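Long-range contact in Cif (Cell cycle inhibiting factor) (Escherichia coli, PDB 3EFY), which deamidates a glutamine of host NEDD8, thereby shutting down cullin-RING ubiquitin ligases and arresting the cell cycle, as a type III-secreted bacterial effector: residues D115-Y119 against Q132-F137. Coordinates in Å, arbitrary orientation, origin at the centre of the assembly. Residues are numbered along the deposited sequence.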
# COMPACT_ATOMS: atom_id res chain seq x y z
N ASP A 115 2.92 -16.00 25.21
CA ASP A 115 2.35 -17.26 24.70
C ASP A 115 2.85 -17.53 23.27
O ASP A 115 3.19 -18.69 22.93
CB ASP A 115 0.85 -17.26 24.74
CG ASP A 115 0.29 -17.48 26.16
OD1 ASP A 115 1.04 -18.01 27.01
OD2 ASP A 115 -0.87 -17.12 26.39
N ILE A 116 2.91 -16.49 22.45
CA ILE A 116 3.39 -16.72 21.06
C ILE A 116 4.91 -16.97 21.09
O ILE A 116 5.43 -17.79 20.35
CB ILE A 116 2.92 -15.61 20.05
CG1 ILE A 116 3.37 -15.96 18.62
CG2 ILE A 116 3.46 -14.26 20.43
CD1 ILE A 116 2.58 -16.99 17.95
N CYS A 117 5.63 -16.28 21.98
CA CYS A 117 7.04 -16.53 22.18
C CYS A 117 7.37 -17.95 22.69
O CYS A 117 8.33 -18.60 22.27
CB CYS A 117 7.65 -15.44 23.07
SG CYS A 117 7.72 -13.87 22.17
N ASN A 118 6.54 -18.46 23.58
CA ASN A 118 6.69 -19.82 24.04
C ASN A 118 6.51 -20.77 22.86
O ASN A 118 7.27 -21.72 22.70
CB ASN A 118 5.66 -20.15 25.11
CG ASN A 118 5.74 -21.63 25.56
OD1 ASN A 118 4.88 -22.46 25.23
ND2 ASN A 118 6.81 -21.96 26.30
N TYR A 119 5.53 -20.47 22.00
CA TYR A 119 5.34 -21.26 20.77
C TYR A 119 6.61 -21.28 19.91
O TYR A 119 7.07 -22.34 19.45
CB TYR A 119 4.06 -20.79 19.96
CG TYR A 119 4.12 -21.23 18.54
CD1 TYR A 119 3.86 -22.55 18.20
CD2 TYR A 119 4.59 -20.37 17.54
CE1 TYR A 119 4.02 -23.00 16.92
CE2 TYR A 119 4.73 -20.80 16.24
CZ TYR A 119 4.44 -22.11 15.93
OH TYR A 119 4.61 -22.58 14.67
N GLN A 132 -1.47 -26.07 21.31
CA GLN A 132 -0.79 -24.75 21.31
C GLN A 132 -0.99 -24.07 19.94
O GLN A 132 -1.39 -22.93 19.83
CB GLN A 132 0.67 -24.95 21.63
CG GLN A 132 1.50 -23.72 21.57
CD GLN A 132 2.93 -23.96 22.01
OE1 GLN A 132 3.64 -24.86 21.51
NE2 GLN A 132 3.36 -23.15 22.97
N ILE A 133 -0.77 -24.84 18.88
CA ILE A 133 -0.91 -24.32 17.49
C ILE A 133 -2.35 -23.96 17.19
O ILE A 133 -2.64 -22.90 16.65
CB ILE A 133 -0.35 -25.35 16.46
CG1 ILE A 133 1.13 -25.55 16.62
CG2 ILE A 133 -0.68 -24.93 14.99
CD1 ILE A 133 1.67 -26.71 15.81
N ALA A 134 -3.31 -24.82 17.55
CA ALA A 134 -4.70 -24.47 17.33
C ALA A 134 -5.17 -23.26 18.08
O ALA A 134 -5.92 -22.44 17.55
CB ALA A 134 -5.62 -25.65 17.68
N THR A 135 -4.73 -23.12 19.33
CA THR A 135 -5.10 -21.97 20.15
C THR A 135 -4.63 -20.65 19.55
O THR A 135 -5.35 -19.68 19.54
CB THR A 135 -4.60 -22.10 21.57
OG1 THR A 135 -5.31 -23.19 22.20
CG2 THR A 135 -4.88 -20.85 22.37
N LEU A 136 -3.45 -20.68 18.96
CA LEU A 136 -2.88 -19.47 18.35
C LEU A 136 -3.40 -19.18 16.94
O LEU A 136 -3.67 -18.02 16.61
CB LEU A 136 -1.35 -19.56 18.32
CG LEU A 136 -0.68 -19.45 19.70
CD1 LEU A 136 0.79 -19.90 19.66
CD2 LEU A 136 -0.85 -17.98 20.22
N PHE A 137 -3.53 -20.23 16.11
CA PHE A 137 -3.65 -20.00 14.67
C PHE A 137 -5.00 -20.40 14.05
O PHE A 137 -5.34 -19.91 12.98
CB PHE A 137 -2.54 -20.74 13.92
CG PHE A 137 -1.14 -20.24 14.24
CD1 PHE A 137 -0.68 -19.06 13.68
CD2 PHE A 137 -0.31 -20.95 15.08
CE1 PHE A 137 0.60 -18.57 14.02
CE2 PHE A 137 0.94 -20.49 15.39
CZ PHE A 137 1.39 -19.28 14.86
O HOH W 1 1.90 -20.97 23.59
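In knobs-into-holes packing a side chain of one helix sits in a hole formed by several side chains of another, and this pair from the catalytic part of Cif offers one such knob, Tyr119, seated among Gln132, Ile133, Leu136 and Phe137. The short axes of 115-119 and 132-137 cross at 136° between N-to-C directions, about midway between perpendicular and antiparallel, and come within 10.8 Å at their closest, a spacing bridged by long side chains. Apolar contacts are the most numerous: Leu136 CD1 lies 3.4 Å from Tyr119 CB and 3.8 Å from Ile116 CD1, while Ile133 CG1 approaches Tyr119 CE1 at 3.9 Å. Ile116 CD1 in turn reaches Phe137 CZ at 4.0 Å.

The aromatic component is a T-shaped pair, in which the edge of Phe137 meets the face of Tyr119, ring centroids 5.3 Å apart and planes at 71°. The phenol hydroxyl is hydrogen-bonded to Asp61.

Gln132 is the polar wall of the hole, and its extended side chain gives a weak hydrogen bond from NE2 to the more exposed Asn118 OD1 (2.8 Å). A water adds a second bridge, accepting from Gln132 NE2 at 2.7 Å and donating to Asp115 O at 2.7 Å; that carbonyl also receives the helical bond from Tyr119 N.

Phe137 carries the packing to the active site: its side chain lies about 4 Å from those of His66 and Gln86 at nearest atoms, and its carbonyl accepts a bond from Gln86 NE2. The chemistry thus implies an interface that combines a buried apolar and aromatic interior with a partly hydrated amide, and places helix 130-137, through Phe137, beside the catalytic residues, with helix 113-124 packed against it.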